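Local atomic coordinates of periplasmic binding protein (PDB entry 5GJ3), a protein that binds two haem molecules in the periplasm and probably delivers them to an ABC transporter for bacterial haem uptake. Residues A[128-139]-A[251-262]; A[148-156]-A[211-221]. One frame throughout, in Å; residues are numbered along the deposited sequence. Where two conformers were deposited one is given.

Interaction 1: A[128-139]-A[251-262]. With ZN (zinc ion), chain G.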
# COMPACT_ATOMS: atom_id res chain seq x y z
N GLU A 128 14.70 -1.07 -8.59
CA GLU A 128 14.69 -1.07 -7.13
C GLU A 128 14.09 -2.37 -6.50
O GLU A 128 14.57 -2.87 -5.47
CB GLU A 128 14.07 0.23 -6.56
CG GLU A 128 14.89 1.48 -6.94
CD GLU A 128 14.29 2.82 -6.51
OE1 GLU A 128 13.29 2.84 -5.76
OE2 GLU A 128 14.81 3.90 -6.92
N ILE A 129 13.05 -2.91 -7.13
CA ILE A 129 12.41 -4.18 -6.71
C ILE A 129 13.43 -5.32 -6.89
O ILE A 129 13.61 -6.13 -5.97
CB ILE A 129 11.12 -4.45 -7.50
CG1 ILE A 129 10.05 -3.43 -7.07
CG2 ILE A 129 10.65 -5.91 -7.33
CD1 ILE A 129 8.81 -3.42 -7.97
N ALA A 130 14.11 -5.34 -8.05
CA ALA A 130 15.19 -6.33 -8.31
C ALA A 130 16.27 -6.35 -7.25
O ALA A 130 16.68 -7.43 -6.80
CB ALA A 130 15.82 -6.14 -9.71
N ALA A 131 16.77 -5.15 -6.91
CA ALA A 131 17.78 -5.01 -5.88
C ALA A 131 17.30 -5.51 -4.52
O ALA A 131 18.06 -6.15 -3.84
CB ALA A 131 18.32 -3.59 -5.81
N ALA A 132 16.05 -5.26 -4.14
CA ALA A 132 15.57 -5.72 -2.85
C ALA A 132 15.46 -7.28 -2.83
O ALA A 132 15.75 -7.94 -1.82
CB ALA A 132 14.23 -5.09 -2.54
N ARG A 133 15.04 -7.84 -3.96
CA ARG A 133 14.88 -9.30 -4.10
C ARG A 133 16.22 -10.04 -4.05
O ARG A 133 16.34 -11.13 -3.45
CB ARG A 133 14.12 -9.65 -5.38
CG ARG A 133 12.62 -9.42 -5.28
CD ARG A 133 12.00 -9.98 -6.55
NE ARG A 133 10.83 -10.76 -6.27
CZ ARG A 133 10.46 -11.83 -6.95
NH1 ARG A 133 11.23 -12.28 -7.92
NH2 ARG A 133 9.35 -12.47 -6.65
N ASP A 134 17.23 -9.40 -4.65
CA ASP A 134 18.61 -9.89 -4.55
C ASP A 134 19.07 -9.86 -3.07
O ASP A 134 19.74 -10.79 -2.59
CB ASP A 134 19.48 -8.98 -5.42
CG ASP A 134 20.93 -9.21 -5.21
OD1 ASP A 134 21.48 -8.67 -4.21
OD2 ASP A 134 21.55 -9.93 -6.03
N LEU A 135 18.76 -8.79 -2.34
CA LEU A 135 19.11 -8.82 -0.89
C LEU A 135 18.34 -9.91 -0.13
O LEU A 135 18.87 -10.55 0.83
CB LEU A 135 18.86 -7.46 -0.25
CG LEU A 135 19.85 -6.37 -0.67
CD1 LEU A 135 19.27 -5.04 -0.18
CD2 LEU A 135 21.21 -6.66 -0.02
N ALA A 136 17.08 -10.12 -0.53
CA ALA A 136 16.25 -11.12 0.13
C ALA A 136 16.78 -12.56 -0.08
O ALA A 136 16.55 -13.43 0.75
CB ALA A 136 14.77 -11.01 -0.31
N ARG A 137 17.46 -12.82 -1.20
CA ARG A 137 18.11 -14.11 -1.47
C ARG A 137 19.21 -14.49 -0.48
O ARG A 137 19.56 -15.64 -0.38
CB ARG A 137 18.66 -14.17 -2.90
CG ARG A 137 17.59 -14.49 -3.90
CD ARG A 137 18.13 -14.52 -5.33
NE ARG A 137 16.96 -14.51 -6.20
CZ ARG A 137 16.48 -13.43 -6.83
NH1 ARG A 137 17.09 -12.25 -6.77
NH2 ARG A 137 15.40 -13.55 -7.57
N ARG A 138 19.75 -13.56 0.29
CA ARG A 138 20.69 -13.93 1.34
C ARG A 138 20.02 -14.67 2.53
O ARG A 138 20.71 -15.16 3.42
CB ARG A 138 21.35 -12.69 1.89
CG ARG A 138 21.95 -11.75 0.83
CD ARG A 138 22.47 -10.52 1.53
NE ARG A 138 21.38 -9.81 2.23
CZ ARG A 138 21.55 -8.89 3.16
NH1 ARG A 138 22.75 -8.49 3.54
NH2 ARG A 138 20.51 -8.31 3.73
N ILE A 139 18.69 -14.67 2.59
CA ILE A 139 18.01 -15.20 3.76
C ILE A 139 17.89 -16.71 3.53
O ILE A 139 17.22 -17.16 2.63
CB ILE A 139 16.66 -14.53 4.07
CG1 ILE A 139 16.86 -13.08 4.52
CG2 ILE A 139 15.93 -15.30 5.19
CD1 ILE A 139 15.60 -12.22 4.42
N GLY A 251 9.98 -0.90 -4.34
CA GLY A 251 11.33 -1.34 -4.16
C GLY A 251 11.94 -0.80 -2.87
O GLY A 251 12.69 -1.50 -2.21
N GLN A 252 11.64 0.43 -2.51
CA GLN A 252 12.19 0.99 -1.27
C GLN A 252 11.56 0.27 -0.08
O GLN A 252 12.22 -0.02 0.88
CB GLN A 252 11.92 2.50 -1.21
CG GLN A 252 12.67 3.27 -2.31
CD GLN A 252 12.04 4.64 -2.56
OE1 GLN A 252 11.48 5.25 -1.65
NE2 GLN A 252 12.08 5.09 -3.79
N ALA A 253 10.26 -0.01 -0.14
CA ALA A 253 9.60 -0.68 1.00
C ALA A 253 10.08 -2.13 1.15
O ALA A 253 10.31 -2.59 2.27
CB ALA A 253 8.06 -0.60 0.89
N LEU A 254 10.26 -2.83 0.02
CA LEU A 254 10.84 -4.18 0.02
C LEU A 254 12.22 -4.23 0.65
O LEU A 254 12.52 -5.19 1.37
CB LEU A 254 10.93 -4.79 -1.37
CG LEU A 254 9.67 -5.39 -1.91
CD1 LEU A 254 9.95 -5.88 -3.35
CD2 LEU A 254 9.15 -6.52 -1.00
N THR A 255 13.03 -3.20 0.40
CA THR A 255 14.41 -3.14 0.91
C THR A 255 14.31 -2.99 2.44
O THR A 255 15.04 -3.65 3.18
CB THR A 255 15.19 -1.92 0.29
OG1 THR A 255 15.37 -2.09 -1.13
CG2 THR A 255 16.53 -1.67 0.96
N ASP A 256 13.43 -2.11 2.92
CA ASP A 256 13.31 -1.94 4.38
C ASP A 256 12.86 -3.28 5.01
O ASP A 256 13.41 -3.66 6.05
CB ASP A 256 12.32 -0.83 4.77
CG ASP A 256 12.79 0.55 4.35
OD1 ASP A 256 13.99 0.72 4.02
OD2 ASP A 256 11.95 1.48 4.32
N LEU A 257 11.84 -3.93 4.42
CA LEU A 257 11.40 -5.20 4.97
C LEU A 257 12.53 -6.22 4.97
O LEU A 257 12.75 -6.89 6.00
CB LEU A 257 10.20 -5.80 4.22
CG LEU A 257 8.93 -4.99 4.30
CD1 LEU A 257 7.97 -5.65 3.30
CD2 LEU A 257 8.46 -5.11 5.76
N THR A 258 13.22 -6.38 3.83
CA THR A 258 14.19 -7.48 3.76
C THR A 258 15.38 -7.29 4.69
O THR A 258 15.91 -8.24 5.25
CB THR A 258 14.66 -7.79 2.28
OG1 THR A 258 15.15 -9.11 2.25
CG2 THR A 258 15.82 -6.85 1.82
N ILE A 259 15.81 -6.04 4.85
CA ILE A 259 16.84 -5.69 5.86
C ILE A 259 16.38 -6.14 7.27
O ILE A 259 17.12 -6.81 7.99
CB ILE A 259 17.18 -4.16 5.86
CG1 ILE A 259 17.80 -3.69 4.52
CG2 ILE A 259 18.15 -3.82 7.01
CD1 ILE A 259 18.84 -4.62 4.01
N ALA A 260 15.16 -5.78 7.65
CA ALA A 260 14.60 -6.21 8.95
C ALA A 260 14.45 -7.75 9.06
O ALA A 260 14.80 -8.37 10.08
CB ALA A 260 13.27 -5.53 9.18
N PHE A 261 13.98 -8.38 7.99
CA PHE A 261 13.78 -9.82 8.02
C PHE A 261 15.12 -10.53 8.16
O PHE A 261 15.23 -11.58 8.83
CB PHE A 261 13.10 -10.24 6.72
CG PHE A 261 11.63 -9.86 6.60
CD1 PHE A 261 10.96 -9.12 7.60
CD2 PHE A 261 10.93 -10.20 5.43
CE1 PHE A 261 9.61 -8.78 7.44
CE2 PHE A 261 9.59 -9.87 5.27
CZ PHE A 261 8.93 -9.16 6.27
N TYR A 262 16.16 -9.97 7.53
CA TYR A 262 17.50 -10.58 7.56
C TYR A 262 17.98 -10.60 9.01
O TYR A 262 18.51 -11.61 9.48
CB TYR A 262 18.49 -9.81 6.65
CG TYR A 262 19.87 -10.42 6.59
CD1 TYR A 262 20.21 -11.41 5.63
CD2 TYR A 262 20.86 -10.00 7.48
CE1 TYR A 262 21.51 -11.97 5.59
CE2 TYR A 262 22.15 -10.55 7.45
CZ TYR A 262 22.46 -11.53 6.51
OH TYR A 262 23.74 -12.02 6.52
ZN ZN G . 14.85 2.43 3.34
O HOH W 1 16.59 -1.66 -4.12
O HOH W 2 10.93 1.69 -5.55
O HOH W 3 17.95 -9.63 3.25
O HOH W 4 14.32 1.79 1.49
O HOH W 5 13.55 3.74 4.37
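Two nearly parallel helices pack here. The C-terminal half of the interlobe helix 115-136, with E128, A132 and A136, lies against G251, T255 and T258 of helix 250-267. The short axes diverge by 13° and approach to 7.9 Å. Small residues permit this. G251 has its CA 4.0 Å from the CA of I129, and a side chain there would clash with E128 CB and I129 N. A132 CB sits against L254 and T255, 3.5 Å from L254 CB. T255 OG1 also donates to G251 O.

At the N-terminal end E128 and Q252 run side by side. Q252 NE2 gives a hydrogen bond of 3.2 Å to the syn side of E128 OE1, nearly in its own amide plane. Water 2 donates to the same oxygen, while OE2 is bonded to Q124. Farther along helix 250-267, D256 OD1 binds a zinc ion at 2.0 Å, with waters 4 and 5.

T258 fits between L135 and A136. With OG1 anti to the backbone N (chi1 -158°), that oxygen lies 3.1 Å from A136 CA, and CG2 packs on L135 CB. OG1 is also hydrogen-bonded to A172 O and to water 3.

At the C-terminal end R138 meets Y262. Its guanidinium lies flat over one face of the Y262 ring, centres 4.0 Å apart and planes at 17°, a cation-pi stack. L135 CD2 backs the other face. R138 NE donates to L135 O at 3.0 Å, and NH2 donates to water 3; together these fix the group's rotation. I139 CD1 packs against F261 CB, and its CG1 against Y262 CD1.

This close helix pairing brings the C-terminal helix alongside the single interlobe helix characteristic of class III periplasmic binding proteins.

Interaction 2: A[148-156]-A[211-221]. With HEM (protoporphyrin IX containing Fe), chain C.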
# COMPACT_ATOMS: atom_id res chain seq x y z
N LEU A 148 -0.62 -7.40 11.14
CA LEU A 148 -1.85 -7.12 11.90
C LEU A 148 -2.38 -5.79 11.42
O LEU A 148 -1.65 -4.78 11.37
CB LEU A 148 -1.60 -6.97 13.41
CG LEU A 148 -1.03 -8.25 14.05
CD1 LEU A 148 -0.66 -8.05 15.50
CD2 LEU A 148 -2.04 -9.39 13.92
N TYR A 149 -3.61 -5.82 10.98
CA TYR A 149 -4.37 -4.62 10.76
C TYR A 149 -5.06 -4.28 12.12
O TYR A 149 -5.77 -5.12 12.67
CB TYR A 149 -5.40 -4.89 9.67
CG TYR A 149 -6.34 -3.72 9.51
CD1 TYR A 149 -5.95 -2.60 8.75
CD2 TYR A 149 -7.61 -3.70 10.14
CE1 TYR A 149 -6.80 -1.48 8.61
CE2 TYR A 149 -8.47 -2.59 10.01
CZ TYR A 149 -8.08 -1.49 9.23
OH TYR A 149 -8.92 -0.38 9.07
N LEU A 150 -4.82 -3.08 12.63
CA LEU A 150 -5.29 -2.66 13.96
C LEU A 150 -6.05 -1.35 13.89
O LEU A 150 -5.68 -0.44 13.17
CB LEU A 150 -4.10 -2.43 14.91
CG LEU A 150 -3.09 -3.58 15.06
CD1 LEU A 150 -1.84 -3.06 15.78
CD2 LEU A 150 -3.74 -4.74 15.80
N ARG A 151 -7.12 -1.26 14.66
CA ARG A 151 -7.86 -0.02 14.72
C ARG A 151 -8.40 0.07 16.12
O ARG A 151 -9.52 -0.33 16.38
CB ARG A 151 -8.98 0.02 13.68
CG ARG A 151 -9.31 1.46 13.29
CD ARG A 151 -10.19 1.54 12.05
NE ARG A 151 -11.56 1.13 12.33
CZ ARG A 151 -12.13 0.01 11.90
NH1 ARG A 151 -13.40 -0.23 12.22
NH2 ARG A 151 -11.47 -0.85 11.13
N GLY A 152 -7.51 0.52 17.02
CA GLY A 152 -7.70 0.42 18.46
C GLY A 152 -7.79 -1.03 18.90
O GLY A 152 -7.74 -1.97 18.09
N THR A 153 -7.97 -1.22 20.19
CA THR A 153 -8.11 -2.56 20.77
C THR A 153 -9.39 -3.29 20.32
O THR A 153 -9.48 -4.51 20.42
CB THR A 153 -7.87 -2.51 22.30
OG1 THR A 153 -6.45 -2.58 22.52
CG2 THR A 153 -8.56 -3.64 23.04
N ASP A 154 -10.33 -2.57 19.74
CA ASP A 154 -11.52 -3.21 19.20
C ASP A 154 -11.31 -4.07 17.94
O ASP A 154 -12.01 -5.07 17.73
CB ASP A 154 -12.56 -2.14 18.95
CG ASP A 154 -13.15 -1.62 20.25
OD1 ASP A 154 -13.37 -2.46 21.15
OD2 ASP A 154 -13.39 -0.40 20.38
N VAL A 155 -10.37 -3.68 17.09
CA VAL A 155 -10.26 -4.28 15.74
C VAL A 155 -8.86 -4.85 15.57
O VAL A 155 -7.88 -4.12 15.73
CB VAL A 155 -10.59 -3.23 14.64
CG1 VAL A 155 -10.13 -3.70 13.25
CG2 VAL A 155 -12.08 -2.90 14.67
N GLN A 156 -8.78 -6.17 15.32
CA GLN A 156 -7.50 -6.87 15.16
C GLN A 156 -7.66 -7.96 14.12
O GLN A 156 -8.34 -8.97 14.35
CB GLN A 156 -7.02 -7.45 16.50
CG GLN A 156 -6.65 -6.34 17.48
CD GLN A 156 -6.95 -6.66 18.91
OE1 GLN A 156 -7.30 -5.77 19.69
NE2 GLN A 156 -6.75 -7.90 19.30
N SER A 211 -2.84 3.72 17.24
CA SER A 211 -4.18 3.43 17.76
C SER A 211 -4.27 2.39 18.91
O SER A 211 -5.31 2.29 19.53
CB SER A 211 -5.07 2.93 16.65
OG SER A 211 -4.82 1.56 16.50
N VAL A 212 -3.23 1.57 19.16
CA VAL A 212 -3.25 0.66 20.32
C VAL A 212 -2.35 1.13 21.45
O VAL A 212 -2.11 0.39 22.38
CB VAL A 212 -2.93 -0.85 19.94
CG1 VAL A 212 -3.98 -1.41 19.00
CG2 VAL A 212 -1.52 -1.01 19.37
N GLY A 213 -1.77 2.33 21.36
CA GLY A 213 -0.85 2.79 22.40
C GLY A 213 0.62 2.47 22.18
O GLY A 213 1.37 2.31 23.16
N GLY A 214 1.05 2.34 20.91
CA GLY A 214 2.48 2.08 20.65
C GLY A 214 2.84 0.64 20.99
O GLY A 214 1.95 -0.16 21.24
N VAL A 215 4.15 0.31 20.98
CA VAL A 215 4.64 -1.05 21.25
C VAL A 215 4.15 -1.56 22.63
O VAL A 215 3.67 -2.71 22.77
CB VAL A 215 6.18 -1.16 21.11
CG1 VAL A 215 6.66 -2.54 21.53
CG2 VAL A 215 6.63 -0.89 19.66
N ASP A 216 4.22 -0.69 23.64
CA ASP A 216 3.70 -1.03 24.97
C ASP A 216 2.24 -1.46 24.94
O ASP A 216 1.91 -2.53 25.47
CB ASP A 216 3.96 0.10 25.97
CG ASP A 216 5.44 0.23 26.35
OD1 ASP A 216 6.24 -0.71 26.09
OD2 ASP A 216 5.82 1.27 26.93
N GLY A 217 1.37 -0.71 24.27
CA GLY A 217 -0.02 -1.18 24.13
C GLY A 217 -0.17 -2.46 23.30
O GLY A 217 -0.91 -3.38 23.66
N LEU A 218 0.52 -2.53 22.16
CA LEU A 218 0.38 -3.71 21.27
C LEU A 218 0.66 -5.01 22.04
O LEU A 218 -0.07 -6.00 21.94
CB LEU A 218 1.36 -3.58 20.06
CG LEU A 218 1.48 -4.79 19.10
CD1 LEU A 218 0.19 -4.90 18.33
CD2 LEU A 218 2.64 -4.64 18.12
N LEU A 219 1.71 -5.00 22.83
CA LEU A 219 2.13 -6.20 23.56
C LEU A 219 1.26 -6.52 24.77
O LEU A 219 1.47 -7.55 25.43
CB LEU A 219 3.61 -6.12 23.95
CG LEU A 219 4.45 -6.04 22.67
CD1 LEU A 219 5.93 -6.06 22.99
CD2 LEU A 219 4.05 -7.17 21.72
N LYS A 220 0.27 -5.65 25.06
CA LYS A 220 -0.75 -5.94 26.06
C LYS A 220 -1.90 -6.74 25.44
O LYS A 220 -2.76 -7.25 26.15
CB LYS A 220 -1.27 -4.65 26.71
CG LYS A 220 -0.31 -4.02 27.72
CD LYS A 220 -0.87 -2.72 28.29
CE LYS A 220 -2.30 -2.89 28.77
NZ LYS A 220 -2.80 -1.70 29.52
N ILE A 221 -1.93 -6.84 24.11
CA ILE A 221 -2.93 -7.66 23.42
C ILE A 221 -2.62 -9.14 23.72
O ILE A 221 -1.46 -9.59 23.62
CB ILE A 221 -2.96 -7.40 21.90
CG1 ILE A 221 -3.41 -5.95 21.60
CG2 ILE A 221 -3.86 -8.40 21.20
CD1 ILE A 221 -3.26 -5.54 20.14
CHA HEM C . -10.39 3.33 9.14
CHB HEM C . -6.49 1.91 6.60
CHC HEM C . -8.70 -2.29 5.35
CHD HEM C . -12.67 -0.73 7.68
C1A HEM C . -9.17 3.29 8.52
C2A HEM C . -8.26 4.38 8.49
C3A HEM C . -7.18 3.98 7.77
C4A HEM C . -7.41 2.65 7.35
CMA HEM C . -5.91 4.78 7.49
CAA HEM C . -8.48 5.75 9.14
CBA HEM C . -7.65 5.96 10.42
CGA HEM C . -8.16 5.18 11.62
O1A HEM C . -8.94 4.22 11.52
O2A HEM C . -7.79 5.49 12.77
C1B HEM C . -6.77 0.65 6.03
C2B HEM C . -5.84 -0.06 5.20
C3B HEM C . -6.43 -1.22 4.82
C4B HEM C . -7.79 -1.23 5.46
CMB HEM C . -4.46 0.43 4.82
CAB HEM C . -5.88 -2.29 3.97
CBB HEM C . -5.13 -3.20 4.54
C1C HEM C . -10.01 -2.23 5.85
C2C HEM C . -11.04 -3.14 5.54
C3C HEM C . -12.19 -2.70 6.22
C4C HEM C . -11.82 -1.51 6.92
CMC HEM C . -10.85 -4.36 4.67
CAC HEM C . -13.56 -3.28 6.29
CBC HEM C . -13.87 -4.54 6.00
C1D HEM C . -12.33 0.52 8.22
C2D HEM C . -13.32 1.32 8.98
C3D HEM C . -12.68 2.45 9.41
C4D HEM C . -11.31 2.32 8.88
CMD HEM C . -14.76 0.92 9.21
CAD HEM C . -13.24 3.62 10.22
CBD HEM C . -13.87 4.78 9.40
CGD HEM C . -14.22 5.95 10.32
O1D HEM C . -14.62 7.08 9.90
O2D HEM C . -14.14 5.83 11.56
NA HEM C . -8.64 2.20 7.81
NB HEM C . -7.86 -0.11 6.20
NC HEM C . -10.50 -1.24 6.69
ND HEM C . -11.12 1.11 8.27
FE HEM C . -9.55 0.51 7.32
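A type I turn from G152 to V155 joins strands 148-151 and 155-156 into a tight antiparallel hairpin, and G152 meets S211 with their CA atoms 4.7 Å apart. G152 N donates a nearly straight hydrogen bond of 2.9 Å to S211 OG (163°). G152 CA makes a CA-H...O contact to S211 O at 3.2 Å. The S211 hydroxyl lies between its own backbone N and carbonyl carbon (chi1 83°) and is also bonded to G208 O. The hairpin is thus tied to the end of helix 206-211, which a Schellman motif closes at G213.

Behind this polar link the contact is apolar. V212 CG1 rests on the G152 carbonyl carbon. L150 crosses both V212 and L218 at about a right angle, with its CD1 3.7 Å from L218 CD1. Its other branch, CD2, approaches I221 CD1. L148 touches the same L218 methyl, CD1.

Y149 and R151, alternating with these leucines along the strand, serve the haem. Y149 OH binds the iron at 2.1 Å. The guanidinium of R151 lies over pyrrole ring D, with HEM C2D 3.4 Å from its plane, and V155 CG2 backs the opposite face. A bend at chi3 (73°) turns the group back towards Y149, where NH2 makes a weak hydrogen bond of 3.3 Å to Y149 OH. The positive charge may favour the tyrosinate form of that ligand. An alanine here would remove the guanidinium and is likely to leave ring D without its flat cover and Y149 OH without this weak second-shell donor.

A tyrosine oxygen on the iron, with an arginine stacked on the haem, marks this haem pocket, completed by F186, L205, D240 and L244; tyrosine ligation is also known in the relatives ShuT and PhuT.

In the fold
Both contacts involve the lobe built on the mixed sheet that includes strands 144-151, 201-205 and 235-238, but they lie on different parts of it. The centres of interactions 1 and 2 are about 27 Å apart. The nearest atoms of interactions 1 and 2 are about 11 Å apart, so they do not touch. The chain connects them directly: helix 115-136 of interaction 1 is followed by strand 144-151, which carries the haem ligand of interaction 2. Interaction 2 is nested within the loop that interaction 1 closes. Interaction 1 packs helices, whereas interaction 2 borders the haem site. The side chain of R151 also lies about 7 Å from the second haem, and D240 belongs to both haem pockets.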